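Local coordinates for hypothetical protein CG14615-PA (Drosophila melanogaster, PDB 1SQH), which is of unknown function but may transfer acyl groups to the amino group of glycine, as an acetyltransferase-like protein, at residues 9-14 against 70-75; 86-91 against 196-201; 151-156 against 288-293; 165-170 against 253-258. All coordinates share one frame; numbering follows the deposited sequence.

Contact 1: 9-14 against 70-75; sequences ILRPLS and THRRGN
Thr70 and Arg11 pair at the edge of a sheet. Arg11 N gives Thr70 O a nearly straight bond of 2.8 Å. Thr70 N returns a longer one of 3.1 Å to Arg11 O. The two side chains lie side by side on the same face, pointing the same way. Thr70 OG1 is anti to the backbone N (chi1 -170°), which puts CG2 between N and the carbonyl carbon, turned to Arg11 and Leu13. Thr70 CG2 touches Arg11 NH1 at 3.4 Å and Leu13 CD1 at 3.6 Å. The polar ends look elsewhere: Thr70 OG1 bonds to Thr81 O, and Arg11 forms a salt bridge with Glu17.

His71 presents one ring face to Ile9. Ile9 CG1 stands over the ring centre, 4.0 Å from the centroid, as a CH-pi contact. The ring is held at both nitrogens. ND1 accepts Arg73 N at 2.9 Å, near the ring plane, and NE2 bonds to Glu108. An alanine here would probably uncover Ile9 CG1 and CD1, and leave Arg73 N without its acceptor and Glu108 without its imidazole partner.

Arg72 N bonds to Ile9 O at 2.7 Å. The Arg72 side chain bends at chi3 (-80°), which sets NE against Arg11 CB at 3.6 Å. One guanidinium face then lies by Leu10 O.

Gly74 N bonds back to His71 O and closes a type I turn. A water donates to Gly74 O and accepts weakly from Arg11 NH2. Asn75 N-caps helix 76-79. The arrangement is antiparallel edge pairing: strand 10-12 ends the eight-stranded sheet beside strand 67-71, which leaves through a beta turn.

Contact 2: 86-91 against 196-201; sequences HRDIVQ and EGSLTY
Asp88 and Ser198 are joined by two hydrogen bonds to one carboxylate. Ser198 OG donates to Asp88 OD1 at 2.7 Å, on the syn lone pair. Ser198 N reaches Asp88 OD2 at 3.1 Å, from above the carboxylate plane. With CG anti to the backbone N (chi1 -171°), the Asp88 carboxylate extends to Ser198 at the start of helix 199-208. Ser198 OG also works as an acceptor, taking Tyr201 N at 2.9 Å.

This is an N-cap in which the capping hydroxyl has a second partner. The acid comes from the turn of the hairpin between strands 82-87 and 91-96. The contact therefore ties the larger sheet to a helix more than a hundred residues later. The nearby helix N terminus would probably favour the charged form of Asp88.

Tyr201 and Ile89 add van der Waals contacts. Tyr201 CB presses close on Asp88 OD2 at 3.0 Å. The carboxylate and the Tyr201 ring are turned 73° apart. Ile89 packs against Gly197 and Ser198: its CG1 rests on Ser198 CB at 3.8 Å, and its CD1 on Gly197 O at 3.7 Å. That carbonyl oxygen also accepts from His188 NE2.

One water completes the set. It accepts from Ile89 N at 2.6 Å and donates to Glu196 O at 3.0 Å. The Glu196 side chain forms a salt bridge with Arg150.

Contact 3: 151-156 against 288-293; sequences QCFGMV and YQKDLV
A classic beta bulge sets two residues, Asp291 and Leu292, opposite the single Gly154 in the pairing of two antiparallel strands. Gly154 N gives a straight bond of 2.7 Å to Leu292 O, while Asp291 N reaches Gly154 O over a longer 3.3 Å. The strands are 147-157 and 289-299, neighbours in the eight-stranded sheet, so strand 289-299 is built into that sheet of a probably acetyltransferase-like fold. Beyond the bulge, Val156 and Gln289 exchange two regular backbone bonds.

Phe153, Met155, Lys290 and Val293 share one face of the sheet. Lys290 runs extended across the Phe153 ring. Its CE lies over the face, offset toward the rim, 3.7 Å from the centroid. NZ follows at 3.8 Å from the centroid, a cation-pi contact 30° off the ring normal. Val293 CG2 packs beside Phe153 CD1. A serine in place of Phe153 would probably leave the Lys290 ammonium without its aromatic face and open a gap beside Val293. Met155, a selenomethionine, sets SE against Lys290 CB at 3.7 Å.

The Val156 and Asp291 side chains cross at about a right angle. Val156 CG2 lies 3.1 Å from both Asp291 OD1 and OD2. Asp291 OD2 also has a long, weak ion pair with Arg32. Near the strand end a water donates to Val156 O and accepts from Gln289 NE2 at 2.8 Å.

Contact 4: 165-170 against 253-258; sequences AKVPDL and AAAMSR
Ala254 CB fits against the backbone of the facing loop, on the close side of the contact. It meets Lys166 O at 3.7 Å and the ring atom CD of Pro168 at 3.7 Å. The small side chain lets the chains come near, with Val167 CA 5.3 Å from Ala254 CA. Ile286 of helix 277-286 also touches Ala254. Ala165 is equally close: its CB rests on Arg258 CG at 3.7 Å. The arginine chain bends at chi2 and chi3. Arg258 NH1 may bond to Ala165 O at 3.1 Å, but that oxygen is less surely placed.

The solvent side lies at Lys166, Val167 and Pro168. Here Val167 CG2, anti to the backbone N, makes a looser contact with Ala255 CB at 4.0 Å. The Lys166 side chain starts away from the helix.

Helix 248-263 follows strand 234-239. This is probably the helix whose N-terminal end, in acetyltransferases of this superfamily, binds the pyrophosphate of acyl-coenzyme A. The loop 165-170 lies along its side, between helix 159-163 and strand 174-177. The chemistry is mainly apolar, methyl against methyl and ring, which implies that shape and close approach hold the loop more than polar bonds do.

Contacts 1, 2 and 3 all reach the eight-stranded sheet. Contact 1 lies at its outer edge. Contact 2 begins on strand 82-87, the neighbour of strand 67-71, and the nearest atoms of contacts 1 and 2 are about 8 Å apart. Contact 3 sits further across, its centre about 30 Å from that of contact 1. Contact 4 is the most distant from contact 1, with centres about 42 Å apart on opposite sides of the chain's centre. Contacts 3 and 4 touch: Tyr288 OH and Ser257 OG are 2.9 Å apart, a probable hydrogen bond. Contact 4 is nested in the loop that contact 3 closes. Contacts 2 and 3 alternate along the chain, their nearest atoms about 8 Å apart.

Contact 1: 9-14 against 70-75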
loop_
_atom_site.group_PDB
_atom_site.type_symbol
_atom_site.label_atom_id
_atom_site.label_comp_id
_atom_site.label_asym_id
_atom_site.label_seq_id
_atom_site.Cartn_x
_atom_site.Cartn_y
_atom_site.Cartn_z
ATOM N N ILE A 9 -3.637 21.775 13.553
ATOM C CA ILE A 9 -3.614 20.868 14.692
ATOM C C ILE A 9 -2.667 19.683 14.426
ATOM O O ILE A 9 -2.264 18.964 15.350
ATOM C CB ILE A 9 -5.028 20.353 15.006
ATOM C CG1 ILE A 9 -5.018 19.549 16.307
ATOM C CG2 ILE A 9 -5.544 19.526 13.850
ATOM C CD1 ILE A 9 -6.404 19.170 16.773
ATOM N N LEU A 10 -2.315 19.487 13.160
ATOM C CA LEU A 10 -1.399 18.423 12.780
ATOM C C LEU A 10 0.018 18.986 12.698
ATOM O O LEU A 10 0.256 19.991 12.031
ATOM C CB LEU A 10 -1.794 17.828 11.420
ATOM C CG LEU A 10 -3.084 17.002 11.338
ATOM C CD1 LEU A 10 -3.312 16.542 9.913
ATOM C CD2 LEU A 10 -2.989 15.803 12.283
ATOM N N ARG A 11 0.958 18.347 13.385
ATOM C CA ARG A 11 2.341 18.799 13.355
ATOM C C ARG A 11 3.210 17.769 12.661
ATOM O O ARG A 11 3.215 16.596 13.034
ATOM C CB ARG A 11 2.901 19.021 14.759
ATOM C CG ARG A 11 4.311 19.590 14.699
ATOM C CD ARG A 11 5.075 19.501 16.006
ATOM N NE ARG A 11 5.730 18.208 16.211
ATOM C CZ ARG A 11 5.185 17.198 16.876
ATOM N NH1 ARG A 11 3.966 17.332 17.394
ATOM N NH2 ARG A 11 5.867 16.073 17.057
ATOM N N PRO A 12 3.981 18.201 11.658
ATOM C CA PRO A 12 4.857 17.294 10.912
ATOM C C PRO A 12 5.943 16.652 11.768
ATOM O O PRO A 12 6.715 17.342 12.435
ATOM C CB PRO A 12 5.432 18.198 9.827
ATOM C CG PRO A 12 5.519 19.533 10.517
ATOM C CD PRO A 12 4.185 19.599 11.233
ATOM N N LEU A 13 5.996 15.325 11.755
ATOM C CA LEU A 13 7.011 14.620 12.522
ATOM C C LEU A 13 8.318 14.656 11.758
ATOM O O LEU A 13 8.331 14.613 10.532
ATOM C CB LEU A 13 6.606 13.166 12.763
ATOM C CG LEU A 13 5.614 12.888 13.889
ATOM C CD1 LEU A 13 4.299 13.556 13.570
ATOM C CD2 LEU A 13 5.421 11.384 14.050
ATOM N N SER A 14 9.416 14.758 12.491
ATOM C CA SER A 14 10.740 14.774 11.883
ATOM C C SER A 14 11.036 13.333 11.496
ATOM O O SER A 14 10.281 12.429 11.854
ATOM C CB SER A 14 11.778 15.254 12.897
ATOM O OG SER A 14 11.795 14.401 14.030
ATOM N N THR A 70 1.163 14.431 13.721
ATOM C CA THR A 70 0.530 14.009 14.960
ATOM C C THR A 70 -0.100 15.236 15.574
ATOM O O THR A 70 0.133 16.345 15.105
ATOM C CB THR A 70 1.510 13.396 15.977
ATOM O OG1 THR A 70 0.749 12.815 17.044
ATOM C CG2 THR A 70 2.437 14.457 16.559
ATOM N N HIS A 71 -0.911 15.035 16.611
ATOM C CA HIS A 71 -1.577 16.140 17.290
ATOM C C HIS A 71 -0.503 17.098 17.815
ATOM O O HIS A 71 0.323 16.729 18.657
ATOM C CB HIS A 71 -2.432 15.592 18.437
ATOM C CG HIS A 71 -3.384 16.591 19.021
ATOM N ND1 HIS A 71 -2.990 17.846 19.430
ATOM C CD2 HIS A 71 -4.708 16.502 19.300
ATOM C CE1 HIS A 71 -4.028 18.489 19.938
ATOM N NE2 HIS A 71 -5.082 17.694 19.872
ATOM N N ARG A 72 -0.514 18.325 17.302
ATOM C CA ARG A 72 0.462 19.350 17.677
ATOM C C ARG A 72 0.598 19.569 19.187
ATOM O O ARG A 72 1.648 20.007 19.660
ATOM C CB ARG A 72 0.113 20.669 16.969
ATOM C CG ARG A 72 1.011 21.860 17.304
ATOM C CD ARG A 72 0.972 22.889 16.181
ATOM N NE ARG A 72 1.849 22.490 15.083
ATOM C CZ ARG A 72 1.726 22.899 13.824
ATOM N NH1 ARG A 72 0.751 23.725 13.484
ATOM N NH2 ARG A 72 2.581 22.476 12.898
ATOM N N ARG A 73 -0.451 19.250 19.939
ATOM C CA ARG A 73 -0.424 19.408 21.385
ATOM C C ARG A 73 -0.602 18.067 22.090
ATOM O O ARG A 73 -1.179 18.000 23.176
ATOM C CB ARG A 73 -1.528 20.365 21.837
ATOM C CG ARG A 73 -1.512 21.710 21.134
ATOM C CD ARG A 73 -2.459 22.674 21.828
ATOM N NE ARG A 73 -3.790 22.095 21.983
ATOM C CZ ARG A 73 -4.634 21.894 20.980
ATOM N NH1 ARG A 73 -4.288 22.234 19.744
ATOM N NH2 ARG A 73 -5.819 21.338 21.210
ATOM N N GLY A 74 -0.113 17.000 21.467
ATOM C CA GLY A 74 -0.220 15.681 22.066
ATOM C C GLY A 74 1.099 14.946 21.937
ATOM O O GLY A 74 2.014 15.432 21.272
ATOM N N ASN A 75 1.217 13.789 22.579
ATOM C CA ASN A 75 2.450 13.011 22.485
ATOM C C ASN A 75 2.181 11.806 21.583
ATOM O O ASN A 75 1.414 10.914 21.942
ATOM C CB ASN A 75 2.907 12.523 23.863
ATOM C CG ASN A 75 4.356 12.084 23.863
ATOM O OD1 ASN A 75 4.794 11.373 22.967
ATOM N ND2 ASN A 75 5.106 12.506 24.868
HETATM O O HOH W 1 4.226 14.692 19.768
#

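Contact 2: 86-91 against 196-201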
loop_
_atom_site.group_PDB
_atom_site.type_symbol
_atom_site.label_atom_id
_atom_site.label_comp_id
_atom_site.label_asym_id
_atom_site.label_seq_id
_atom_site.Cartn_x
_atom_site.Cartn_y
_atom_site.Cartn_z
ATOM N N HIS A 86 -0.124 11.533 1.566
ATOM C CA HIS A 86 0.574 11.064 0.367
ATOM C C HIS A 86 0.040 11.750 -0.892
ATOM O O HIS A 86 -1.146 12.083 -0.987
ATOM C CB HIS A 86 0.419 9.537 0.254
ATOM C CG HIS A 86 0.934 8.953 -1.031
ATOM N ND1 HIS A 86 0.173 8.900 -2.182
ATOM C CD2 HIS A 86 2.121 8.375 -1.338
ATOM C CE1 HIS A 86 0.869 8.310 -3.139
ATOM N NE2 HIS A 86 2.055 7.982 -2.653
ATOM N N ARG A 87 0.916 11.953 -1.867
ATOM C CA ARG A 87 0.513 12.606 -3.100
ATOM C C ARG A 87 0.945 11.870 -4.368
ATOM O O ARG A 87 2.097 11.442 -4.491
ATOM C CB ARG A 87 1.080 14.028 -3.137
ATOM C CG ARG A 87 0.590 14.873 -4.309
ATOM C CD ARG A 87 -0.162 16.086 -3.786
ATOM N NE ARG A 87 -1.609 15.986 -3.935
ATOM C CZ ARG A 87 -2.479 16.523 -3.081
ATOM N NH1 ARG A 87 -2.045 17.184 -2.016
ATOM N NH2 ARG A 87 -3.783 16.420 -3.298
ATOM N N ASP A 88 0.002 11.715 -5.290
ATOM C CA ASP A 88 0.254 11.111 -6.594
ATOM C C ASP A 88 -0.728 11.788 -7.559
ATOM O O ASP A 88 -0.420 12.832 -8.126
ATOM C CB ASP A 88 0.033 9.597 -6.580
ATOM C CG ASP A 88 0.502 8.944 -7.870
ATOM O OD1 ASP A 88 0.923 9.701 -8.770
ATOM O OD2 ASP A 88 0.459 7.700 -7.995
ATOM N N ILE A 89 -1.905 11.200 -7.745
ATOM C CA ILE A 89 -2.918 11.812 -8.598
ATOM C C ILE A 89 -3.769 12.664 -7.663
ATOM O O ILE A 89 -4.022 13.839 -7.930
ATOM C CB ILE A 89 -3.824 10.776 -9.267
ATOM C CG1 ILE A 89 -3.036 9.988 -10.316
ATOM C CG2 ILE A 89 -5.012 11.479 -9.927
ATOM C CD1 ILE A 89 -3.898 8.995 -11.082
ATOM N N VAL A 90 -4.208 12.051 -6.566
ATOM C CA VAL A 90 -4.996 12.742 -5.549
ATOM C C VAL A 90 -4.221 12.652 -4.231
ATOM O O VAL A 90 -3.054 12.253 -4.212
ATOM C CB VAL A 90 -6.375 12.085 -5.340
ATOM C CG1 VAL A 90 -7.153 12.091 -6.635
ATOM C CG2 VAL A 90 -6.205 10.665 -4.826
ATOM N N GLN A 91 -4.866 13.035 -3.134
ATOM C CA GLN A 91 -4.233 12.968 -1.826
ATOM C C GLN A 91 -4.729 11.690 -1.153
ATOM O O GLN A 91 -5.924 11.379 -1.187
ATOM C CB GLN A 91 -4.611 14.193 -0.969
ATOM C CG GLN A 91 -3.986 14.198 0.439
ATOM C CD GLN A 91 -4.592 15.252 1.366
ATOM O OE1 GLN A 91 -5.788 15.211 1.687
ATOM N NE2 GLN A 91 -3.764 16.198 1.806
ATOM N N GLU A 196 -6.207 6.103 -9.026
ATOM C CA GLU A 196 -5.564 6.160 -7.716
ATOM C C GLU A 196 -4.053 6.047 -7.857
ATOM O O GLU A 196 -3.304 6.535 -7.016
ATOM C CB GLU A 196 -6.085 5.029 -6.820
ATOM C CG GLU A 196 -7.540 5.179 -6.384
ATOM C CD GLU A 196 -8.042 3.966 -5.614
ATOM O OE1 GLU A 196 -7.200 3.186 -5.124
ATOM O OE2 GLU A 196 -9.274 3.792 -5.490
ATOM N N GLY A 197 -3.618 5.390 -8.927
ATOM C CA GLY A 197 -2.198 5.219 -9.178
ATOM C C GLY A 197 -1.858 5.769 -10.548
ATOM O O GLY A 197 -2.579 5.521 -11.513
ATOM N N SER A 198 -0.759 6.512 -10.641
ATOM C CA SER A 198 -0.346 7.113 -11.908
ATOM C C SER A 198 0.732 6.306 -12.618
ATOM O O SER A 198 1.390 5.453 -12.013
ATOM C CB SER A 198 0.202 8.512 -11.668
ATOM O OG SER A 198 1.509 8.427 -11.123
ATOM N N LEU A 199 0.923 6.609 -13.901
ATOM C CA LEU A 199 1.925 5.936 -14.720
ATOM C C LEU A 199 3.301 6.177 -14.105
ATOM O O LEU A 199 4.125 5.260 -14.008
ATOM C CB LEU A 199 1.909 6.504 -16.140
ATOM C CG LEU A 199 2.363 5.657 -17.330
ATOM C CD1 LEU A 199 2.539 6.585 -18.518
ATOM C CD2 LEU A 199 3.653 4.915 -17.034
ATOM N N THR A 200 3.540 7.418 -13.688
ATOM C CA THR A 200 4.815 7.784 -13.097
ATOM C C THR A 200 5.033 7.108 -11.742
ATOM O O THR A 200 6.175 6.844 -11.359
ATOM C CB THR A 200 4.968 9.330 -13.005
ATOM O OG1 THR A 200 5.904 9.665 -11.971
ATOM C CG2 THR A 200 3.628 10.000 -12.756
ATOM N N TYR A 201 3.950 6.808 -11.025
ATOM C CA TYR A 201 4.060 6.096 -9.750
ATOM C C TYR A 201 4.589 4.711 -10.096
ATOM O O TYR A 201 5.569 4.250 -9.513
ATOM C CB TYR A 201 2.691 5.960 -9.074
ATOM C CG TYR A 201 2.657 5.000 -7.889
ATOM C CD1 TYR A 201 3.679 4.988 -6.938
ATOM C CD2 TYR A 201 1.567 4.149 -7.684
ATOM C CE1 TYR A 201 3.614 4.155 -5.810
ATOM C CE2 TYR A 201 1.491 3.313 -6.559
ATOM C CZ TYR A 201 2.515 3.325 -5.628
ATOM O OH TYR A 201 2.438 2.531 -4.503
HETATM O O HOH W 2 -3.091 9.432 -6.314
#

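Contact 3: 151-156 against 288-293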
loop_
_atom_site.group_PDB
_atom_site.type_symbol
_atom_site.label_atom_id
_atom_site.label_comp_id
_atom_site.label_asym_id
_atom_site.label_seq_id
_atom_site.Cartn_x
_atom_site.Cartn_y
_atom_site.Cartn_z
ATOM N N GLN A 151 -14.330 -2.738 0.629
ATOM C CA GLN A 151 -13.684 -3.564 1.639
ATOM C C GLN A 151 -12.499 -4.344 1.077
ATOM O O GLN A 151 -12.578 -4.955 0.009
ATOM C CB GLN A 151 -14.699 -4.530 2.238
ATOM C CG GLN A 151 -15.899 -3.838 2.857
ATOM C CD GLN A 151 -16.165 -4.280 4.291
ATOM O OE1 GLN A 151 -16.257 -5.482 4.586
ATOM N NE2 GLN A 151 -16.295 -3.309 5.187
ATOM N N CYS A 152 -11.396 -4.315 1.814
ATOM C CA CYS A 152 -10.195 -5.015 1.397
ATOM C C CYS A 152 -9.716 -5.965 2.492
ATOM O O CYS A 152 -9.802 -5.651 3.681
ATOM C CB CYS A 152 -9.099 -4.003 1.061
ATOM S SG CYS A 152 -9.594 -2.826 -0.222
ATOM N N PHE A 153 -9.243 -7.143 2.091
ATOM C CA PHE A 153 -8.730 -8.101 3.061
ATOM C C PHE A 153 -7.219 -7.940 3.152
ATOM O O PHE A 153 -6.527 -7.847 2.125
ATOM C CB PHE A 153 -9.031 -9.558 2.660
ATOM C CG PHE A 153 -10.496 -9.920 2.656
ATOM C CD1 PHE A 153 -11.414 -9.230 3.451
ATOM C CD2 PHE A 153 -10.956 -10.980 1.868
ATOM C CE1 PHE A 153 -12.767 -9.591 3.462
ATOM C CE2 PHE A 153 -12.305 -11.351 1.871
ATOM C CZ PHE A 153 -13.209 -10.648 2.672
ATOM N N GLY A 154 -6.717 -7.881 4.380
ATOM C CA GLY A 154 -5.287 -7.797 4.592
ATOM C C GLY A 154 -4.798 -9.232 4.783
ATOM O O GLY A 154 -4.984 -9.807 5.864
HETATM N N MSE A 155 -4.196 -9.818 3.746
HETATM C CA MSE A 155 -3.692 -11.197 3.817
HETATM C C MSE A 155 -2.254 -11.198 4.335
HETATM O O MSE A 155 -1.442 -10.374 3.909
HETATM C CB MSE A 155 -3.749 -11.868 2.439
HETATM C CG MSE A 155 -4.615 -13.141 2.412
HETATM SE SE MSE A 155 -6.473 -12.639 2.644
HETATM C CE MSE A 155 -6.366 -11.055 1.535
ATOM N N VAL A 156 -1.948 -12.128 5.245
ATOM C CA VAL A 156 -0.621 -12.201 5.871
ATOM C C VAL A 156 0.082 -13.557 5.800
ATOM O O VAL A 156 -0.532 -14.613 5.998
ATOM C CB VAL A 156 -0.701 -11.776 7.367
ATOM C CG1 VAL A 156 0.675 -11.832 8.019
ATOM C CG2 VAL A 156 -1.275 -10.374 7.482
ATOM N N TYR A 288 -0.984 -17.715 2.735
ATOM C CA TYR A 288 -1.474 -16.443 3.276
ATOM C C TYR A 288 -2.776 -16.640 4.047
ATOM O O TYR A 288 -3.617 -17.447 3.650
ATOM C CB TYR A 288 -1.735 -15.437 2.143
ATOM C CG TYR A 288 -0.513 -14.710 1.628
ATOM C CD1 TYR A 288 -0.169 -13.445 2.109
ATOM C CD2 TYR A 288 0.308 -15.296 0.660
ATOM C CE1 TYR A 288 0.969 -12.778 1.632
ATOM C CE2 TYR A 288 1.443 -14.645 0.179
ATOM C CZ TYR A 288 1.770 -13.390 0.664
ATOM O OH TYR A 288 2.890 -12.753 0.165
ATOM N N GLN A 289 -2.945 -15.899 5.140
ATOM C CA GLN A 289 -4.179 -15.998 5.910
ATOM C C GLN A 289 -4.790 -14.607 6.006
ATOM O O GLN A 289 -4.082 -13.600 5.954
ATOM C CB GLN A 289 -3.920 -16.540 7.316
ATOM C CG GLN A 289 -2.968 -15.686 8.112
ATOM C CD GLN A 289 -2.817 -16.155 9.550
ATOM O OE1 GLN A 289 -3.724 -15.990 10.370
ATOM N NE2 GLN A 289 -1.661 -16.742 9.863
ATOM N N LYS A 290 -6.112 -14.569 6.131
ATOM C CA LYS A 290 -6.844 -13.314 6.240
ATOM C C LYS A 290 -6.900 -12.870 7.701
ATOM O O LYS A 290 -7.648 -13.442 8.490
ATOM C CB LYS A 290 -8.266 -13.514 5.705
ATOM C CG LYS A 290 -9.255 -12.412 6.058
ATOM C CD LYS A 290 -10.660 -12.824 5.626
ATOM C CE LYS A 290 -11.713 -11.789 6.000
ATOM N NZ LYS A 290 -13.075 -12.267 5.624
ATOM N N ASP A 291 -6.111 -11.879 8.100
ATOM C CA ASP A 291 -6.240 -11.487 9.488
ATOM C C ASP A 291 -6.606 -10.033 9.717
ATOM O O ASP A 291 -6.487 -9.530 10.833
ATOM C CB ASP A 291 -5.003 -11.882 10.304
ATOM C CG ASP A 291 -3.745 -11.289 9.772
ATOM O OD1 ASP A 291 -3.747 -10.160 9.275
ATOM O OD2 ASP A 291 -2.642 -11.956 9.830
ATOM N N LEU A 292 -7.065 -9.358 8.660
ATOM C CA LEU A 292 -7.509 -7.965 8.771
ATOM C C LEU A 292 -8.489 -7.568 7.665
ATOM O O LEU A 292 -8.409 -8.054 6.539
ATOM C CB LEU A 292 -6.324 -6.992 8.741
ATOM C CG LEU A 292 -6.717 -5.533 9.017
ATOM C CD1 LEU A 292 -7.173 -5.424 10.464
ATOM C CD2 LEU A 292 -5.549 -4.556 8.741
ATOM N N VAL A 293 -9.416 -6.680 8.003
ATOM C CA VAL A 293 -10.377 -6.159 7.037
ATOM C C VAL A 293 -10.378 -4.651 7.230
ATOM O O VAL A 293 -10.628 -4.160 8.328
ATOM C CB VAL A 293 -11.802 -6.690 7.275
ATOM C CG1 VAL A 293 -12.765 -6.034 6.294
ATOM C CG2 VAL A 293 -11.825 -8.205 7.126
HETATM O O HOH W 3 -0.260 -17.287 7.451
#

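Contact 4: 165-170 against 253-258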
loop_
_atom_site.group_PDB
_atom_site.type_symbol
_atom_site.label_atom_id
_atom_site.label_comp_id
_atom_site.label_asym_id
_atom_site.label_seq_id
_atom_site.Cartn_x
_atom_site.Cartn_y
_atom_site.Cartn_z
ATOM N N ALA A 165 9.245 -20.766 1.232
ATOM C CA ALA A 165 8.151 -21.094 0.319
ATOM C C ALA A 165 8.627 -21.804 -0.941
ATOM O O ALA A 165 9.752 -21.602 -1.394
ATOM C CB ALA A 165 7.398 -19.821 -0.075
ATOM N N LYS A 166 7.763 -22.643 -1.502
ATOM C CA LYS A 166 8.081 -23.340 -2.741
ATOM C C LYS A 166 7.560 -22.449 -3.866
ATOM O O LYS A 166 6.702 -21.592 -3.641
ATOM C CB LYS A 166 7.377 -24.700 -2.812
ATOM C CG LYS A 166 7.931 -25.769 -1.893
ATOM C CD LYS A 166 7.234 -27.105 -2.169
ATOM C CE LYS A 166 7.785 -28.239 -1.302
ATOM N NZ LYS A 166 7.150 -29.557 -1.629
ATOM N N VAL A 167 8.075 -22.650 -5.072
ATOM C CA VAL A 167 7.647 -21.857 -6.214
ATOM C C VAL A 167 7.468 -22.754 -7.430
ATOM O O VAL A 167 8.363 -23.524 -7.785
ATOM C CB VAL A 167 8.670 -20.751 -6.525
ATOM C CG1 VAL A 167 10.051 -21.365 -6.671
ATOM C CG2 VAL A 167 8.271 -20.004 -7.788
ATOM N N PRO A 168 6.299 -22.668 -8.084
ATOM C CA PRO A 168 5.956 -23.461 -9.269
ATOM C C PRO A 168 6.935 -23.313 -10.424
ATOM O O PRO A 168 7.754 -22.391 -10.444
ATOM C CB PRO A 168 4.569 -22.944 -9.633
ATOM C CG PRO A 168 4.003 -22.541 -8.308
ATOM C CD PRO A 168 5.165 -21.817 -7.692
ATOM N N ASP A 169 6.848 -24.235 -11.379
ATOM C CA ASP A 169 7.707 -24.201 -12.553
ATOM C C ASP A 169 7.047 -23.408 -13.662
ATOM O O ASP A 169 5.841 -23.524 -13.897
ATOM C CB ASP A 169 8.002 -25.614 -13.044
ATOM C CG ASP A 169 9.225 -26.203 -12.390
ATOM O OD1 ASP A 169 9.304 -26.155 -11.143
ATOM O OD2 ASP A 169 10.103 -26.714 -13.122
ATOM N N LEU A 170 7.855 -22.609 -14.347
ATOM C CA LEU A 170 7.386 -21.770 -15.443
ATOM C C LEU A 170 7.358 -22.511 -16.782
ATOM O O LEU A 170 8.372 -23.048 -17.227
ATOM C CB LEU A 170 8.305 -20.552 -15.557
ATOM C CG LEU A 170 8.001 -19.532 -16.647
ATOM C CD1 LEU A 170 6.750 -18.727 -16.275
ATOM C CD2 LEU A 170 9.202 -18.614 -16.817
ATOM N N ALA A 253 2.783 -14.831 -7.535
ATOM C CA ALA A 253 2.654 -14.630 -6.097
ATOM C C ALA A 253 3.663 -15.426 -5.276
ATOM O O ALA A 253 4.206 -14.924 -4.290
ATOM C CB ALA A 253 1.227 -14.952 -5.637
ATOM N N ALA A 254 3.913 -16.668 -5.663
ATOM C CA ALA A 254 4.861 -17.483 -4.908
ATOM C C ALA A 254 6.271 -16.921 -5.065
ATOM O O ALA A 254 6.979 -16.699 -4.074
ATOM C CB ALA A 254 4.802 -18.943 -5.380
ATOM N N ALA A 255 6.666 -16.656 -6.311
ATOM C CA ALA A 255 7.997 -16.135 -6.598
ATOM C C ALA A 255 8.258 -14.801 -5.897
ATOM O O ALA A 255 9.280 -14.637 -5.215
ATOM C CB ALA A 255 8.185 -15.985 -8.096
HETATM N N MSE A 256 7.347 -13.845 -6.060
HETATM C CA MSE A 256 7.534 -12.557 -5.405
HETATM C C MSE A 256 7.635 -12.706 -3.873
HETATM O O MSE A 256 8.461 -12.049 -3.239
HETATM C CB MSE A 256 6.390 -11.608 -5.759
HETATM C CG MSE A 256 6.608 -10.196 -5.269
HETATM SE SE MSE A 256 7.915 -9.254 -6.366
HETATM C CE MSE A 256 9.496 -9.743 -5.387
ATOM N N SER A 257 6.799 -13.564 -3.281
ATOM C CA SER A 257 6.823 -13.775 -1.827
ATOM C C SER A 257 8.215 -14.243 -1.387
ATOM O O SER A 257 8.798 -13.716 -0.423
ATOM C CB SER A 257 5.768 -14.807 -1.410
ATOM O OG SER A 257 4.451 -14.325 -1.634
ATOM N N ARG A 258 8.739 -15.238 -2.099
ATOM C CA ARG A 258 10.070 -15.764 -1.816
ATOM C C ARG A 258 11.133 -14.689 -2.009
ATOM O O ARG A 258 11.944 -14.454 -1.120
ATOM C CB ARG A 258 10.395 -16.927 -2.747
ATOM C CG ARG A 258 9.920 -18.272 -2.269
ATOM C CD ARG A 258 11.055 -19.046 -1.621
ATOM N NE ARG A 258 12.237 -19.129 -2.477
ATOM C CZ ARG A 258 13.035 -20.190 -2.535
ATOM N NH1 ARG A 258 12.769 -21.262 -1.798
ATOM N NH2 ARG A 258 14.118 -20.164 -3.295
#